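Local coordinates for protein bacillaene synthase decarboxylase PksI (Bacillus subtilis, PDB 4Q1K) that decarboxylates the 3-methylglutaconyl group tethered to PksL to a 3-methylcrotonyl moiety during biosynthesis of the antibiotic bacillaene, at residues A33-K38 with E61-N66; G128-L133 with A148-Y153; G160-V165 with P239-Q244. The protein carries 1 engineered substitution. All blocks are in the same frame, centred on the assembly; numbering follows the deposited sequence.

Interaction 1 (A33-K38 with E61-N66); sequences AIIQVK and EYIRQN
Ile63 reaches from the last turns of a helix to strand residues Ile35 and Val37, and its CD1 methyl does most of the touching. That methyl lies 3.7 Å from Val37 CG2 and 3.9 Å from Ile35 CG2, so it is shared between two residues that project from the same side of the strand. The backbones stay well apart, with 8.1 Å from Ile35 CA to Ile63 CA, and the closest contacts across the gap are made by aliphatic branches. An extended outer chain (chi2 166°) carries the delta carbon of Ile63 away from its own helix and onto the strand. Behind it, Ile63 CG1 still comes within 4.1 Å of Ile35 CG2, which makes the Ile35 side the broader part of the contact, whereas Val37 meets the methyl alone.

All three of these residues are buried. The other flank of the helix is different in character: Arg64 and Gln65 are exposed and both turn to Glu61, one turn back. Arg64 NH1 forms a salt bridge with Glu61 OE1 at 3.1 Å, on the syn side of the carboxylate but 30° out of its plane, while Gln65 NE2 donates to Glu61 OE2 from above the carboxylate plane. At this end of the helix the buried side is aliphatic, and Glu61, Arg64 and Gln65 form a polar cluster on the more exposed side.

Strand 34-39 and helix 50-65 are the first two elements of a beta-alpha-beta unit completed by strand 71-75. That last strand pairs in parallel with the first, through backbone bonds of Ile35 and Val37 to Ile73, while Val72 also touches both side chains and Cys112 packs on Ile63.

Interaction 2 (G128-L133 with A148-Y153); sequences GFVMGL and ANFMKY
Segment 128-133 of helix 127-133 and the chain at 148-153 come closest at Phe129 and Ala148, whose CA atoms are 6.8 Å apart, before the second segment turns into a short 3-10 stretch that includes Phe150. The contact is small and holds one apolar side-chain pair. Val130 CG2 meets the rim of the Phe150 ring in its plane, 3.9 Å from Phe150 CZ and 4.0 Å from Phe150 CE2, so the methyl sits against the outer edge. The phenyl group reaches it because CG stands anti to the carbonyl carbon (chi1 -49°), which swings the ring back to the helix. Phe129 makes the second touch: its CD2 approaches Ala148 N obliquely at 4.2 Å. Leu133 CD1, from the next helical turn, lies over one face of the Phe129 ring, 3.9 Å above its plane and displaced toward the rim.

Ala161 of helix 161-169 packs on both Val130 and Phe150, and Ile177 and Leu178 lie against Ala148. Farther along this segment, Met151 packs on Leu226 of a neighbouring subunit. The Phe150 side chain is about 6 Å from that of His249, the active-site residue, placing this buried packing beside the catalytic region of a crotonase-type fold.

Interaction 3 (G160-V165 with P239-Q244); sequences GATFIV and PRVIEQ
Val241 sets one methyl, CG1, between Thr162 OG1 and Phe163 CB and turns the other toward the Phe163 ring. The CG1 branch does the closer work, lying 3.3 Å from Thr162 OG1 and 3.8 Å from Phe163 CB, while the CG2 branch comes obliquely to the Phe163 ring, 4.2 Å from Phe163 CD1. With CG1 anti to the backbone N (chi1 -176°), one methyl is directed at the threonine and the other is left for the ring; the Phe163 and Val241 side chains stand at about a right angle to each other.

A second touch is made by Ile242, whose CD1 lies 3.5 Å from Gly160 N and 3.7 Å from Gly160 CA. Here a methyl rests directly on main chain, and the backbones draw in to 5.7 Å between Gly160 CA and Ile242 CA. Gly160 occupies the N-cap position of helix 161-169 with a positive phi of 67°, and its carbonyl oxygen accepts from both Phe163 N and Ile164 N, which helps to define the first turn, from which Thr162 and Phe163 project.

The next shell is polar. Glu245, just beyond Gln244 on helix 220-252, takes Gly160 N with OE1 and Thr162 OG1 with OE2, so one carboxylate ties the start of one helix to the other. Thr162 OG1 is also hydrogen-bonded to His229 NE2 of a neighbouring subunit, and His229 of that subunit also packs on Val241.

The chemistry is therefore mixed: valine and isoleucine methyls press against a hydroxyl and a backbone amide that both bond to Glu245, the hydroxyl also to the neighbouring subunit. These hydrogen bonds probably offset much of the cost of burying the polar groups, and the helix-helix packing is coupled to the trimer interface.

How the interactions relate
Along the chain the three contacts follow in series within the enoyl-CoA hydratase/isomerase (crotonase-like) part of the protein. Interaction 1 belongs to the beta-alpha-beta unit at one side of the six-stranded sheet and stands apart, its centre about 25 Å from that of interaction 2 and about 26 Å from that of interaction 3. The other two have centres about 13 Å apart and touch: helix 161-169, which supplies one half of interaction 3, also packs on helix 127-133 of interaction 2, with Val165 on Leu133. These two adjoin each other, near His249 and beside a neighbouring subunit of the homotrimer, whereas interaction 1 packs a helix on the sheet, away from the active site.

Interaction 1 (A33-K38 with E61-N66)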
loop_
_atom_site.group_PDB
_atom_site.type_symbol
_atom_site.label_atom_id
_atom_site.label_comp_id
_atom_site.label_asym_id
_atom_site.label_seq_id
_atom_site.Cartn_x
_atom_site.Cartn_y
_atom_site.Cartn_z
ATOM N N ALA B 33 0.133 -0.074 -33.400
ATOM C CA ALA B 33 0.904 -0.596 -32.252
ATOM C C ALA B 33 0.073 -1.033 -31.038
ATOM O O ALA B 33 0.639 -1.126 -29.929
ATOM C CB ALA B 33 1.921 0.489 -31.793
ATOM N N ILE B 34 -1.242 -1.255 -31.192
ATOM C CA ILE B 34 -2.085 -1.682 -30.063
ATOM C C ILE B 34 -2.841 -2.926 -30.519
ATOM O O ILE B 34 -3.572 -2.881 -31.578
ATOM C CB ILE B 34 -3.185 -0.611 -29.799
ATOM C CG1 ILE B 34 -2.447 0.725 -29.530
ATOM C CG2 ILE B 34 -4.058 -1.056 -28.580
ATOM C CD1 ILE B 34 -3.391 1.905 -29.200
ATOM N N ILE B 35 -2.760 -3.964 -29.686
ATOM C CA ILE B 35 -3.396 -5.250 -29.995
ATOM C C ILE B 35 -4.401 -5.505 -28.851
ATOM O O ILE B 35 -4.038 -5.403 -27.672
ATOM C CB ILE B 35 -2.323 -6.374 -30.110
ATOM C CG1 ILE B 35 -2.887 -7.717 -30.581
ATOM C CG2 ILE B 35 -1.488 -6.532 -28.826
ATOM C CD1 ILE B 35 -3.566 -7.638 -31.896
ATOM N N GLN B 36 -5.600 -5.846 -29.242
ATOM C CA GLN B 36 -6.675 -6.215 -28.305
ATOM C C GLN B 36 -6.874 -7.713 -28.311
ATOM O O GLN B 36 -7.004 -8.342 -29.389
ATOM C CB GLN B 36 -7.951 -5.432 -28.611
ATOM C CG GLN B 36 -9.155 -5.809 -27.722
ATOM C CD GLN B 36 -10.350 -4.971 -28.157
ATOM O OE1 GLN B 36 -10.388 -3.799 -27.863
ATOM N NE2 GLN B 36 -11.221 -5.518 -28.945
ATOM N N VAL B 37 -6.802 -8.297 -27.107
ATOM C CA VAL B 37 -7.065 -9.749 -26.902
ATOM C C VAL B 37 -8.458 -9.877 -26.249
ATOM O O VAL B 37 -8.618 -9.533 -25.100
ATOM C CB VAL B 37 -5.977 -10.423 -26.045
ATOM C CG1 VAL B 37 -6.258 -11.941 -25.795
ATOM C CG2 VAL B 37 -4.593 -10.277 -26.725
ATOM N N LYS B 38 -9.478 -10.275 -27.029
ATOM C CA LYS B 38 -10.829 -10.319 -26.482
ATOM C C LYS B 38 -11.205 -11.781 -26.219
ATOM O O LYS B 38 -11.379 -12.576 -27.167
ATOM C CB LYS B 38 -11.809 -9.791 -27.507
ATOM C CG LYS B 38 -13.244 -9.876 -26.964
ATOM C CD LYS B 38 -14.182 -9.179 -27.940
ATOM C CE LYS B 38 -15.659 -9.342 -27.576
ATOM N NZ LYS B 38 -16.317 -8.559 -28.652
ATOM N N GLU B 61 1.466 -15.781 -27.329
ATOM C CA GLU B 61 2.631 -16.221 -28.147
ATOM C C GLU B 61 2.687 -15.461 -29.417
ATOM O O GLU B 61 3.760 -15.043 -29.838
ATOM C CB GLU B 61 2.555 -17.733 -28.400
ATOM C CG GLU B 61 3.789 -18.259 -29.143
ATOM C CD GLU B 61 5.093 -18.085 -28.344
ATOM O OE1 GLU B 61 5.068 -17.835 -27.098
ATOM O OE2 GLU B 61 6.166 -18.154 -28.991
ATOM N N TYR B 62 1.525 -15.268 -30.085
ATOM C CA TYR B 62 1.505 -14.396 -31.231
ATOM C C TYR B 62 2.108 -13.004 -30.955
ATOM O O TYR B 62 2.899 -12.427 -31.753
ATOM C CB TYR B 62 0.090 -14.206 -31.731
ATOM C CG TYR B 62 0.052 -13.288 -32.896
ATOM C CD1 TYR B 62 0.366 -13.780 -34.175
ATOM C CD2 TYR B 62 -0.291 -11.953 -32.767
ATOM C CE1 TYR B 62 0.315 -12.957 -35.283
ATOM C CE2 TYR B 62 -0.303 -11.121 -33.889
ATOM C CZ TYR B 62 -0.031 -11.648 -35.119
ATOM O OH TYR B 62 -0.068 -10.848 -36.236
ATOM N N ILE B 63 1.685 -12.432 -29.850
ATOM C CA ILE B 63 2.207 -11.094 -29.456
ATOM C C ILE B 63 3.737 -11.163 -29.213
ATOM O O ILE B 63 4.485 -10.298 -29.666
ATOM C CB ILE B 63 1.451 -10.570 -28.177
ATOM C CG1 ILE B 63 -0.005 -10.294 -28.587
ATOM C CG2 ILE B 63 2.181 -9.313 -27.576
ATOM C CD1 ILE B 63 -0.938 -10.106 -27.366
ATOM N N ARG B 64 4.181 -12.241 -28.575
ATOM C CA ARG B 64 5.605 -12.475 -28.370
ATOM C C ARG B 64 6.374 -12.659 -29.684
ATOM O O ARG B 64 7.552 -12.312 -29.765
ATOM C CB ARG B 64 5.820 -13.691 -27.466
ATOM C CG ARG B 64 7.274 -14.109 -27.324
ATOM C CD ARG B 64 7.422 -15.270 -26.352
ATOM N NE ARG B 64 7.222 -14.853 -24.968
ATOM C CZ ARG B 64 6.130 -15.118 -24.258
ATOM N NH1 ARG B 64 5.132 -15.802 -24.803
ATOM N NH2 ARG B 64 6.034 -14.700 -23.003
ATOM N N GLN B 65 5.717 -13.204 -30.706
ATOM C CA GLN B 65 6.403 -13.468 -32.006
ATOM C C GLN B 65 6.390 -12.263 -32.909
ATOM O O GLN B 65 7.044 -12.279 -33.974
ATOM C CB GLN B 65 5.783 -14.667 -32.736
ATOM C CG GLN B 65 5.974 -15.985 -31.992
ATOM C CD GLN B 65 7.453 -16.239 -31.667
ATOM O OE1 GLN B 65 8.336 -16.015 -32.506
ATOM N NE2 GLN B 65 7.732 -16.691 -30.453
ATOM N N ASN B 66 5.646 -11.213 -32.545
ATOM C CA ASN B 66 5.390 -10.073 -33.429
ATOM C C ASN B 66 5.693 -8.825 -32.660
ATOM O O ASN B 66 4.774 -8.152 -32.207
ATOM C CB ASN B 66 3.955 -10.119 -34.003
ATOM C CG ASN B 66 3.761 -11.302 -34.971
ATOM O OD1 ASN B 66 3.356 -12.429 -34.578
ATOM N ND2 ASN B 66 4.147 -11.094 -36.234
#

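Interaction 2 (G128-L133 with A148-Y153)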
loop_
_atom_site.group_PDB
_atom_site.type_symbol
_atom_site.label_atom_id
_atom_site.label_comp_id
_atom_site.label_asym_id
_atom_site.label_seq_id
_atom_site.Cartn_x
_atom_site.Cartn_y
_atom_site.Cartn_z
ATOM N N GLY B 128 -9.782 -16.083 -12.989
ATOM C CA GLY B 128 -10.092 -15.038 -13.978
ATOM C C GLY B 128 -9.694 -13.636 -13.431
ATOM O O GLY B 128 -9.038 -12.841 -14.146
ATOM N N PHE B 129 -10.029 -13.349 -12.173
ATOM C CA PHE B 129 -9.635 -12.088 -11.495
ATOM C C PHE B 129 -8.146 -12.039 -11.330
ATOM O O PHE B 129 -7.493 -11.022 -11.656
ATOM C CB PHE B 129 -10.346 -12.047 -10.142
ATOM C CG PHE B 129 -10.105 -10.779 -9.307
ATOM C CD1 PHE B 129 -10.245 -9.506 -9.850
ATOM C CD2 PHE B 129 -9.891 -10.910 -7.936
ATOM C CE1 PHE B 129 -10.034 -8.384 -9.044
ATOM C CE2 PHE B 129 -9.701 -9.786 -7.098
ATOM C CZ PHE B 129 -9.801 -8.513 -7.689
ATOM N N VAL B 130 -7.546 -13.143 -10.871
ATOM C CA VAL B 130 -6.119 -13.121 -10.609
ATOM C C VAL B 130 -5.310 -12.928 -11.925
ATOM O O VAL B 130 -4.309 -12.162 -11.954
ATOM C CB VAL B 130 -5.716 -14.493 -9.952
ATOM C CG1 VAL B 130 -4.185 -14.633 -9.912
ATOM C CG2 VAL B 130 -6.456 -14.482 -8.598
ATOM N N MET B 131 -5.753 -13.601 -12.997
ATOM C CA MET B 131 -5.052 -13.413 -14.280
ATOM C C MET B 131 -5.038 -11.936 -14.681
ATOM O O MET B 131 -3.980 -11.425 -15.177
ATOM C CB MET B 131 -5.716 -14.261 -15.392
ATOM C CG MET B 131 -5.108 -13.884 -16.765
ATOM S SD MET B 131 -6.031 -14.845 -18.047
ATOM C CE MET B 131 -7.615 -14.007 -17.955
ATOM N N GLY B 132 -6.153 -11.207 -14.439
ATOM C CA GLY B 132 -6.239 -9.797 -14.774
ATOM C C GLY B 132 -5.334 -8.959 -13.888
ATOM O O GLY B 132 -4.742 -8.019 -14.361
ATOM N N LEU B 133 -5.176 -9.354 -12.634
ATOM C CA LEU B 133 -4.367 -8.552 -11.677
ATOM C C LEU B 133 -2.894 -8.575 -12.017
ATOM O O LEU B 133 -2.113 -7.706 -11.539
ATOM C CB LEU B 133 -4.539 -9.069 -10.219
ATOM C CG LEU B 133 -5.951 -8.924 -9.701
ATOM C CD1 LEU B 133 -5.953 -9.565 -8.291
ATOM C CD2 LEU B 133 -6.323 -7.423 -9.589
ATOM N N ALA B 148 -11.830 -13.392 -5.217
ATOM C CA ALA B 148 -10.807 -14.484 -5.261
ATOM C C ALA B 148 -11.461 -15.586 -4.453
ATOM O O ALA B 148 -11.326 -15.625 -3.181
ATOM C CB ALA B 148 -9.540 -13.978 -4.565
ATOM N N ASN B 149 -12.359 -16.317 -5.119
ATOM C CA ASN B 149 -13.313 -17.193 -4.368
ATOM C C ASN B 149 -12.846 -18.639 -3.994
ATOM O O ASN B 149 -13.652 -19.364 -3.463
ATOM C CB ASN B 149 -14.649 -17.256 -5.107
ATOM C CG ASN B 149 -14.579 -17.973 -6.415
ATOM O OD1 ASN B 149 -13.488 -18.270 -6.926
ATOM N ND2 ASN B 149 -15.754 -18.266 -6.998
ATOM N N PHE B 150 -11.569 -18.948 -4.193
ATOM C CA PHE B 150 -10.900 -20.232 -3.912
ATOM C C PHE B 150 -11.380 -20.806 -2.590
ATOM O O PHE B 150 -11.869 -21.944 -2.523
ATOM C CB PHE B 150 -9.363 -20.018 -3.882
ATOM C CG PHE B 150 -8.857 -19.252 -5.089
ATOM C CD1 PHE B 150 -8.691 -19.892 -6.322
ATOM C CD2 PHE B 150 -8.618 -17.877 -4.992
ATOM C CE1 PHE B 150 -8.224 -19.196 -7.458
ATOM C CE2 PHE B 150 -8.156 -17.173 -6.118
ATOM C CZ PHE B 150 -7.935 -17.821 -7.315
ATOM N N MET B 151 -11.260 -20.012 -1.528
ATOM C CA MET B 151 -11.572 -20.557 -0.168
ATOM C C MET B 151 -13.060 -20.867 0.026
ATOM O O MET B 151 -13.472 -21.636 0.929
ATOM C CB MET B 151 -11.077 -19.539 0.910
ATOM C CG MET B 151 -9.526 -19.429 0.947
ATOM S SD MET B 151 -8.800 -20.788 2.027
ATOM C CE MET B 151 -9.192 -20.122 3.612
ATOM N N LYS B 152 -13.946 -20.306 -0.773
ATOM C CA LYS B 152 -15.358 -20.763 -0.620
ATOM C C LYS B 152 -15.461 -22.276 -0.931
ATOM O O LYS B 152 -16.365 -22.991 -0.424
ATOM C CB LYS B 152 -16.200 -20.009 -1.628
ATOM C CG LYS B 152 -17.637 -20.436 -1.774
ATOM C CD LYS B 152 -18.292 -19.664 -2.914
ATOM C CE LYS B 152 -17.931 -20.191 -4.290
ATOM N NZ LYS B 152 -19.007 -19.720 -5.237
ATOM N N TYR B 153 -14.531 -22.778 -1.693
ATOM C CA TYR B 153 -14.613 -24.197 -2.049
ATOM C C TYR B 153 -13.744 -25.053 -1.105
ATOM O O TYR B 153 -13.583 -26.278 -1.331
ATOM C CB TYR B 153 -14.137 -24.425 -3.491
ATOM C CG TYR B 153 -14.919 -23.693 -4.546
ATOM C CD1 TYR B 153 -16.258 -23.986 -4.748
ATOM C CD2 TYR B 153 -14.325 -22.695 -5.332
ATOM C CE1 TYR B 153 -17.019 -23.324 -5.717
ATOM C CE2 TYR B 153 -15.065 -22.055 -6.340
ATOM C CZ TYR B 153 -16.393 -22.376 -6.517
ATOM O OH TYR B 153 -17.222 -21.788 -7.384
#

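Interaction 3 (G160-V165 with P239-Q244)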
loop_
_atom_site.group_PDB
_atom_site.type_symbol
_atom_site.label_atom_id
_atom_site.label_comp_id
_atom_site.label_asym_id
_atom_site.label_seq_id
_atom_site.Cartn_x
_atom_site.Cartn_y
_atom_site.Cartn_z
ATOM N N GLY B 160 -1.074 -17.878 -8.105
ATOM C CA GLY B 160 -0.271 -16.752 -7.636
ATOM C C GLY B 160 -1.120 -15.690 -6.937
ATOM O O GLY B 160 -0.584 -14.602 -6.678
ATOM N N ALA B 161 -2.371 -16.037 -6.614
ATOM C CA ALA B 161 -3.285 -15.085 -5.982
ATOM C C ALA B 161 -2.637 -14.583 -4.690
ATOM O O ALA B 161 -2.819 -13.403 -4.322
ATOM C CB ALA B 161 -4.596 -15.797 -5.678
ATOM N N THR B 162 -1.922 -15.449 -3.927
ATOM C CA THR B 162 -1.451 -14.908 -2.594
ATOM C C THR B 162 -0.264 -13.979 -2.741
ATOM O O THR B 162 0.117 -13.276 -1.788
ATOM C CB THR B 162 -1.024 -16.086 -1.637
ATOM O OG1 THR B 162 0.146 -16.755 -2.210
ATOM C CG2 THR B 162 -2.181 -17.117 -1.539
ATOM N N PHE B 163 0.296 -13.885 -3.942
ATOM C CA PHE B 163 1.387 -12.908 -4.159
ATOM C C PHE B 163 0.771 -11.653 -4.830
ATOM O O PHE B 163 1.001 -10.517 -4.383
ATOM C CB PHE B 163 2.389 -13.573 -5.102
ATOM C CG PHE B 163 3.443 -12.612 -5.582
ATOM C CD1 PHE B 163 4.411 -12.183 -4.690
ATOM C CD2 PHE B 163 3.390 -12.068 -6.869
ATOM C CE1 PHE B 163 5.416 -11.298 -5.099
ATOM C CE2 PHE B 163 4.355 -11.117 -7.252
ATOM C CZ PHE B 163 5.368 -10.728 -6.345
ATOM N N ILE B 164 -0.054 -11.840 -5.898
ATOM C CA ILE B 164 -0.459 -10.665 -6.728
ATOM C C ILE B 164 -1.565 -9.848 -6.076
ATOM O O ILE B 164 -1.664 -8.624 -6.287
ATOM C CB ILE B 164 -0.790 -11.099 -8.173
ATOM C CG1 ILE B 164 -0.694 -9.887 -9.177
ATOM C CG2 ILE B 164 -2.172 -11.712 -8.190
ATOM C CD1 ILE B 164 0.682 -9.209 -9.281
ATOM N N VAL B 165 -2.397 -10.496 -5.265
ATOM C CA VAL B 165 -3.442 -9.713 -4.583
ATOM C C VAL B 165 -2.859 -8.668 -3.555
ATOM O O VAL B 165 -3.211 -7.527 -3.655
ATOM C CB VAL B 165 -4.602 -10.642 -4.045
ATOM C CG1 VAL B 165 -5.660 -9.753 -3.296
ATOM C CG2 VAL B 165 -5.270 -11.464 -5.216
ATOM N N PRO B 239 7.960 -17.463 -8.707
ATOM C CA PRO B 239 8.122 -18.931 -8.701
ATOM C C PRO B 239 8.069 -19.515 -7.292
ATOM O O PRO B 239 7.426 -20.543 -7.063
ATOM C CB PRO B 239 9.569 -19.115 -9.215
ATOM C CG PRO B 239 9.793 -17.953 -10.172
ATOM C CD PRO B 239 8.992 -16.804 -9.555
ATOM N N ARG B 240 8.682 -18.844 -6.325
ATOM C CA ARG B 240 8.686 -19.436 -5.012
ATOM C C ARG B 240 7.310 -19.434 -4.367
ATOM O O ARG B 240 6.994 -20.337 -3.608
ATOM C CB ARG B 240 9.650 -18.624 -4.169
ATOM C CG ARG B 240 9.775 -19.110 -2.752
ATOM C CD ARG B 240 10.621 -18.126 -1.907
ATOM N NE ARG B 240 10.536 -18.401 -0.459
ATOM C CZ ARG B 240 11.021 -19.497 0.142
ATOM N NH1 ARG B 240 11.642 -20.440 -0.568
ATOM N NH2 ARG B 240 10.876 -19.670 1.455
ATOM N N VAL B 241 6.497 -18.380 -4.610
ATOM C CA VAL B 241 5.151 -18.344 -4.120
ATOM C C VAL B 241 4.301 -19.392 -4.774
ATOM O O VAL B 241 3.536 -20.016 -4.101
ATOM C CB VAL B 241 4.530 -16.868 -4.141
ATOM C CG1 VAL B 241 3.137 -16.907 -3.505
ATOM C CG2 VAL B 241 5.444 -15.967 -3.325
ATOM N N ILE B 242 4.496 -19.648 -6.072
ATOM C CA ILE B 242 3.781 -20.718 -6.793
ATOM C C ILE B 242 4.084 -22.070 -6.106
ATOM O O ILE B 242 3.157 -22.858 -5.860
ATOM C CB ILE B 242 4.190 -20.713 -8.283
ATOM C CG1 ILE B 242 3.604 -19.435 -8.974
ATOM C CG2 ILE B 242 3.625 -21.922 -8.996
ATOM C CD1 ILE B 242 2.081 -19.290 -8.835
ATOM N N GLU B 243 5.341 -22.270 -5.719
ATOM C CA GLU B 243 5.738 -23.569 -5.050
ATOM C C GLU B 243 5.011 -23.581 -3.665
ATOM O O GLU B 243 4.472 -24.607 -3.272
ATOM C CB GLU B 243 7.226 -23.620 -4.759
ATOM C CG GLU B 243 8.257 -23.686 -5.884
ATOM C CD GLU B 243 9.744 -23.594 -5.363
ATOM O OE1 GLU B 243 10.057 -23.999 -4.205
ATOM O OE2 GLU B 243 10.629 -23.103 -6.121
ATOM N N GLN B 244 5.016 -22.477 -2.905
ATOM C CA GLN B 244 4.253 -22.449 -1.650
ATOM C C GLN B 244 2.746 -22.726 -1.821
ATOM O O GLN B 244 2.139 -23.464 -1.052
ATOM C CB GLN B 244 4.487 -21.101 -0.967
ATOM C CG GLN B 244 5.915 -21.020 -0.559
ATOM C CD GLN B 244 6.313 -19.659 -0.092
ATOM O OE1 GLN B 244 5.727 -18.613 -0.424
ATOM N NE2 GLN B 244 7.372 -19.652 0.650
#